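Local coordinates for protein endo-1,4-beta-xylanase C (Paenibacillus barcinonensis, PDB 4XUN) that hydrolyses internal beta-1,4-xylosidic linkages in xylan, the chain here being one of its carbohydrate-binding modules (CBM22) and not the catalytic domain, at residues Met144-Pro149 with Phe164-Val169; Leu70-Thr75 with Ile130-Glu135. All coordinates share one frame; numbering follows the deposited sequence.

Contact 1 of 2, residues Met144-Pro149 with Phe164-Val169; sequences MYAETP and FYVDDV. With CA (calcium ion), chain D.
Across the inside of a beta sandwich, Met144 faces Val169 and Ala146 faces Phe164 and Val166, on strand segments that run roughly antiparallel at 147° with their axes 9.3 Å apart. No hydrogen bond joins the two segments. Side chains carry most of the contact, with the backbone of Ala146 also against the Phe164 ring. The side chains of Met144 and Val169 lie alongside each other, pointing in opposite senses, and Met144 SD lies 3.5 Å from Val169 CG1. The thioether bends at its last torsion (chi3 -59°), which brings Met144 CE against the same methyl group. Val169 offers this methyl with CG1 anti to its backbone N. Further along, Ala146 CB approaches the Phe164 ring obliquely, 3.8 Å from CE1. Ala146 O meets the edge of that ring in its plane, as does Val166 CG1. Val166 CG1 also reaches to 4.2 Å from Ala146 CB.

Asp167 takes no part in this packing and turns its carboxylate to a calcium ion. Asp167 OD1 and OD2 each lie 2.5 Å from the metal. A water, held by Asp168 OD1, also binds it, and Asp19 O, Glu21 OE2, Ser46 OG and Arg48 O complete the site.

Met144-Glu147 belongs to strand 139-147 of the four-stranded sheet. Phe164-Val169 belongs to strand 164-173 of the other sheet, flanked by strands 48-53 and 75-83, with Ile78 against Met144 and Phe80 against Val169.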
loop_
_atom_site.group_PDB
_atom_site.type_symbol
_atom_site.label_atom_id
_atom_site.label_comp_id
_atom_site.label_asym_id
_atom_site.label_seq_id
_atom_site.Cartn_x
_atom_site.Cartn_y
_atom_site.Cartn_z
ATOM N N MET A 144 3.124 -2.086 5.021
ATOM C CA MET A 144 2.487 -2.425 3.744
ATOM C C MET A 144 2.400 -1.177 2.903
ATOM O O MET A 144 2.219 -0.089 3.441
ATOM C CB MET A 144 1.115 -3.035 3.961
ATOM C CG MET A 144 0.137 -2.167 4.675
ATOM S SD MET A 144 -1.477 -2.978 4.715
ATOM C CE MET A 144 -1.703 -3.126 2.905
ATOM N N TYR A 145 2.530 -1.326 1.598
ATOM C CA TYR A 145 2.436 -0.198 0.689
ATOM C C TYR A 145 1.918 -0.662 -0.666
ATOM O O TYR A 145 1.955 -1.848 -0.957
ATOM C CB TYR A 145 3.731 0.587 0.552
ATOM C CG TYR A 145 4.858 -0.089 -0.155
ATOM C CD1 TYR A 145 5.680 -0.994 0.517
ATOM C CD2 TYR A 145 5.161 0.212 -1.479
ATOM C CE1 TYR A 145 6.741 -1.613 -0.099
ATOM C CE2 TYR A 145 6.214 -0.405 -2.118
ATOM C CZ TYR A 145 7.010 -1.320 -1.433
ATOM O OH TYR A 145 8.077 -1.958 -2.021
ATOM N N ALA A 146 1.363 0.289 -1.420
ATOM C CA ALA A 146 0.910 0.081 -2.794
ATOM C C ALA A 146 1.782 0.916 -3.730
ATOM O O ALA A 146 2.293 1.981 -3.335
ATOM C CB ALA A 146 -0.525 0.488 -2.905
ATOM N N GLU A 147 1.991 0.406 -4.928
ATOM C CA GLU A 147 2.855 1.052 -5.910
ATOM C C GLU A 147 2.473 0.573 -7.301
ATOM O O GLU A 147 1.615 -0.309 -7.434
ATOM C CB GLU A 147 4.318 0.717 -5.601
ATOM C CG GLU A 147 4.610 -0.782 -5.748
ATOM C CD GLU A 147 6.041 -1.170 -5.484
ATOM O OE1 GLU A 147 6.950 -0.309 -5.493
ATOM O OE2 GLU A 147 6.211 -2.388 -5.254
ATOM N N THR A 148 3.113 1.147 -8.325
ATOM C CA THR A 148 3.021 0.599 -9.675
ATOM C C THR A 148 4.294 -0.177 -9.991
ATOM O O THR A 148 5.270 -0.084 -9.246
ATOM C CB THR A 148 2.745 1.705 -10.732
ATOM O OG1 THR A 148 3.671 2.786 -10.543
ATOM C CG2 THR A 148 1.363 2.220 -10.574
ATOM N N PRO A 149 4.268 -1.026 -11.030
ATOM C CA PRO A 149 5.433 -1.896 -11.252
ATOM C C PRO A 149 6.707 -1.127 -11.496
ATOM O O PRO A 149 6.677 -0.089 -12.131
ATOM C CB PRO A 149 5.029 -2.679 -12.495
ATOM C CG PRO A 149 3.569 -2.848 -12.314
ATOM C CD PRO A 149 3.124 -1.483 -11.831
ATOM N N PHE A 164 -3.560 7.466 -7.548
ATOM C CA PHE A 164 -4.508 6.364 -7.282
ATOM C C PHE A 164 -5.011 6.388 -5.837
ATOM O O PHE A 164 -4.420 7.042 -4.970
ATOM C CB PHE A 164 -3.928 5.010 -7.686
ATOM C CG PHE A 164 -2.765 4.535 -6.844
ATOM C CD1 PHE A 164 -2.978 3.872 -5.634
ATOM C CD2 PHE A 164 -1.467 4.756 -7.255
ATOM C CE1 PHE A 164 -1.910 3.415 -4.870
ATOM C CE2 PHE A 164 -0.391 4.329 -6.484
ATOM C CZ PHE A 164 -0.608 3.657 -5.292
ATOM N N TYR A 165 -6.121 5.684 -5.609
ATOM C CA TYR A 165 -6.803 5.626 -4.327
ATOM C C TYR A 165 -6.661 4.231 -3.754
ATOM O O TYR A 165 -6.658 3.245 -4.516
ATOM C CB TYR A 165 -8.309 5.905 -4.471
ATOM C CG TYR A 165 -8.620 7.198 -5.184
ATOM C CD1 TYR A 165 -8.639 7.248 -6.563
ATOM C CD2 TYR A 165 -8.845 8.364 -4.484
ATOM C CE1 TYR A 165 -8.882 8.449 -7.236
ATOM C CE2 TYR A 165 -9.099 9.553 -5.160
ATOM C CZ TYR A 165 -9.111 9.575 -6.538
ATOM O OH TYR A 165 -9.403 10.760 -7.200
ATOM N N VAL A 166 -6.545 4.162 -2.424
ATOM C CA VAL A 166 -6.712 2.908 -1.690
ATOM C C VAL A 166 -7.802 3.065 -0.622
ATOM O O VAL A 166 -8.056 4.148 -0.086
ATOM C CB VAL A 166 -5.398 2.365 -1.066
ATOM C CG1 VAL A 166 -4.359 2.150 -2.146
ATOM C CG2 VAL A 166 -4.852 3.277 0.028
ATOM N N ASP A 167 -8.434 1.949 -0.289
ATOM C CA ASP A 167 -9.500 1.935 0.682
ATOM C C ASP A 167 -9.669 0.517 1.277
ATOM O O ASP A 167 -9.137 -0.433 0.747
ATOM C CB ASP A 167 -10.798 2.385 0.024
ATOM C CG ASP A 167 -11.830 2.888 1.037
ATOM O OD1 ASP A 167 -11.562 2.993 2.274
ATOM O OD2 ASP A 167 -12.969 3.199 0.618
ATOM N N ASP A 168 -10.353 0.427 2.405
ATOM C CA ASP A 168 -10.729 -0.854 3.038
ATOM C C ASP A 168 -9.511 -1.748 3.167
ATOM O O ASP A 168 -9.534 -2.918 2.760
ATOM C CB ASP A 168 -11.858 -1.522 2.239
ATOM C CG ASP A 168 -13.212 -0.867 2.475
ATOM O OD1 ASP A 168 -13.335 -0.104 3.457
ATOM O OD2 ASP A 168 -14.127 -1.101 1.637
ATOM N N VAL A 169 -8.469 -1.199 3.784
ATOM C CA VAL A 169 -7.244 -1.933 4.031
ATOM C C VAL A 169 -7.509 -2.778 5.270
ATOM O O VAL A 169 -7.996 -2.260 6.300
ATOM C CB VAL A 169 -6.058 -0.997 4.286
ATOM C CG1 VAL A 169 -4.792 -1.805 4.525
ATOM C CG2 VAL A 169 -5.875 -0.033 3.136
HETATM CA CA CA D . -13.717 4.118 2.801
HETATM O O HOH W 1 -14.641 2.185 3.608
#

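Contact 2 of 2, residues Leu70-Thr75 with Ile130-Glu135; sequences LQKGST and IIVPAE
Val132 sits under the turn at Gln71-Ser74, at the end of an antiparallel strand pair in this beta-sandwich module. The turn is type II, and a G1 beta bulge sets Gly73 and Ser74 together opposite Val132. The two branches of Val132 part beneath it. Val132 CG1, anti to the backbone N (chi1 -173°), reaches Lys72 CA at 3.8 Å. Val132 CG2 goes the other way, to Leu70 CD1, also at 3.8 Å, where the two side chains meet at a slant. The same CG2 also touches Ser74 OG.

Lys72 runs out extended beside the backbone of residues 133-135. Lys72 CB lies 3.3 Å from Pro133 O. Further out it crosses the side chain of Glu135, which bends back at chi2 (66°) to meet it. The resulting salt bridge puts Lys72 NZ 2.8 Å from Glu135 OE2. The ammonium takes the syn side of that oxygen, 25° out of the carboxylate plane. Replacing Lys72 by an alanine would probably leave the Glu135 carboxylate without this cationic mate and free to swing away from the turn.

The backbones are joined at the bulge. Gly73 N donates to Val132 O at 2.8 Å from above the carbonyl plane, and makes a second, weak bond to Pro133 O. Val132 N returns a nearly straight bond to Ser74 O, also 2.8 Å long. Next to it, Thr75 and Ile131 form a non-hydrogen-bonded pair where strands 75-83 and 124-131 meet. Their side chains lie on one face of the sheet, OG1 of Thr75 against CG1 of Ile131. The turn is also tied from within: Ser74 OG donates in the carbonyl plane to a lone pair of Gln71 O at 2.6 Å.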
loop_
_atom_site.group_PDB
_atom_site.type_symbol
_atom_site.label_atom_id
_atom_site.label_comp_id
_atom_site.label_asym_id
_atom_site.label_seq_id
_atom_site.Cartn_x
_atom_site.Cartn_y
_atom_site.Cartn_z
ATOM N N LEU A 70 0.518 -6.839 14.902
ATOM C CA LEU A 70 0.613 -8.249 14.538
ATOM C C LEU A 70 1.445 -9.066 15.528
ATOM O O LEU A 70 2.337 -8.537 16.191
ATOM C CB LEU A 70 1.243 -8.371 13.163
ATOM C CG LEU A 70 0.574 -7.520 12.075
ATOM C CD1 LEU A 70 1.280 -7.718 10.752
ATOM C CD2 LEU A 70 -0.900 -7.870 11.991
ATOM N N GLN A 71 1.169 -10.357 15.591
ATOM C CA GLN A 71 2.057 -11.273 16.351
ATOM C C GLN A 71 3.201 -11.741 15.446
ATOM O O GLN A 71 2.987 -12.256 14.372
ATOM C CB GLN A 71 1.268 -12.455 16.890
ATOM C CG GLN A 71 2.135 -13.396 17.710
ATOM C CD GLN A 71 1.358 -14.558 18.359
ATOM O OE1 GLN A 71 0.177 -14.785 18.123
ATOM N NE2 GLN A 71 2.049 -15.286 19.198
ATOM N N LYS A 72 4.428 -11.532 15.894
ATOM C CA LYS A 72 5.604 -12.042 15.192
ATOM C C LYS A 72 5.530 -13.567 15.103
ATOM O O LYS A 72 5.077 -14.262 16.050
ATOM C CB LYS A 72 6.872 -11.518 15.860
ATOM C CG LYS A 72 7.117 -10.029 15.735
ATOM C CD LYS A 72 8.249 -9.529 16.615
ATOM C CE LYS A 72 8.385 -8.018 16.595
ATOM N NZ LYS A 72 9.113 -7.432 17.758
ATOM N N GLY A 73 5.886 -14.086 13.933
ATOM C CA GLY A 73 5.833 -15.523 13.653
ATOM C C GLY A 73 4.571 -16.004 12.961
ATOM O O GLY A 73 4.508 -17.146 12.502
ATOM N N SER A 74 3.555 -15.158 12.888
ATOM C CA SER A 74 2.232 -15.607 12.505
ATOM C C SER A 74 2.077 -15.447 10.996
ATOM O O SER A 74 2.878 -14.789 10.345
ATOM C CB SER A 74 1.175 -14.830 13.254
ATOM O OG SER A 74 1.174 -13.458 12.903
ATOM N N THR A 75 1.036 -16.062 10.464
ATOM C CA THR A 75 0.621 -15.874 9.086
ATOM C C THR A 75 -0.682 -15.099 9.139
ATOM O O THR A 75 -1.600 -15.462 9.873
ATOM C CB THR A 75 0.445 -17.200 8.327
ATOM O OG1 THR A 75 1.710 -17.853 8.268
ATOM C CG2 THR A 75 -0.001 -16.952 6.897
ATOM N N ILE A 130 0.434 -13.325 4.077
ATOM C CA ILE A 130 1.838 -12.991 4.321
ATOM C C ILE A 130 2.324 -13.555 5.661
ATOM O O ILE A 130 1.534 -13.785 6.573
ATOM C CB ILE A 130 2.112 -11.482 4.313
ATOM C CG1 ILE A 130 1.310 -10.771 5.369
ATOM C CG2 ILE A 130 1.816 -10.911 2.931
ATOM C CD1 ILE A 130 2.080 -9.671 6.046
ATOM N N ILE A 131 3.640 -13.704 5.765
ATOM C CA ILE A 131 4.272 -14.194 6.971
ATOM C C ILE A 131 4.872 -13.023 7.744
ATOM O O ILE A 131 5.541 -12.173 7.141
ATOM C CB ILE A 131 5.351 -15.236 6.592
ATOM C CG1 ILE A 131 4.647 -16.563 6.284
ATOM C CG2 ILE A 131 6.402 -15.380 7.695
ATOM C CD1 ILE A 131 5.382 -17.414 5.304
ATOM N N VAL A 132 4.639 -12.966 9.056
ATOM C CA VAL A 132 5.247 -11.990 9.938
ATOM C C VAL A 132 6.486 -12.652 10.557
ATOM O O VAL A 132 6.351 -13.681 11.210
ATOM C CB VAL A 132 4.293 -11.515 11.071
ATOM C CG1 VAL A 132 4.926 -10.381 11.848
ATOM C CG2 VAL A 132 2.914 -11.117 10.521
ATOM N N PRO A 133 7.693 -12.123 10.284
ATOM C CA PRO A 133 8.896 -12.796 10.790
ATOM C C PRO A 133 8.937 -12.860 12.311
ATOM O O PRO A 133 8.351 -12.011 12.988
ATOM C CB PRO A 133 10.051 -11.942 10.273
ATOM C CG PRO A 133 9.459 -11.204 9.101
ATOM C CD PRO A 133 7.980 -11.075 9.311
ATOM N N ALA A 134 9.620 -13.878 12.833
ATOM C CA ALA A 134 9.658 -14.135 14.293
ATOM C C ALA A 134 10.491 -13.078 15.021
ATOM O O ALA A 134 11.379 -12.422 14.459
ATOM C CB ALA A 134 10.239 -15.541 14.567
ATOM N N GLU A 135 10.240 -12.956 16.314
ATOM C CA GLU A 135 11.032 -12.067 17.157
ATOM C C GLU A 135 12.536 -12.249 16.995
ATOM O O GLU A 135 13.275 -11.252 16.958
ATOM C CB GLU A 135 10.606 -12.320 18.638
ATOM C CG GLU A 135 11.406 -11.535 19.678
ATOM C CD GLU A 135 11.229 -10.022 19.642
ATOM O OE1 GLU A 135 12.152 -9.310 20.004
ATOM O OE2 GLU A 135 10.171 -9.555 19.290
HETATM O O HOH W 2 12.260 -8.432 16.983
#

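Overall arrangement
Contact 1 is core and contact 2 is surface, with centres 21 Å apart. Contact 1 packs the two sheets of the sandwich face to face, so its chemistry is apolar. Contact 2 joins neighbouring chain segments at one end of the six-stranded sheet. It uses backbone bonds, a salt bridge and a small apolar patch around Val132. The nearest atoms of contact 1 and contact 2 are about 7 Å apart, so the two do not touch. They are linked through the strands: 164-173, used in contact 1, pairs with 75-83, which begins in contact 2. The chain leaving contact 2 after Glu135 soon enters strand 139-147, which carries Met144-Glu147 into contact 1.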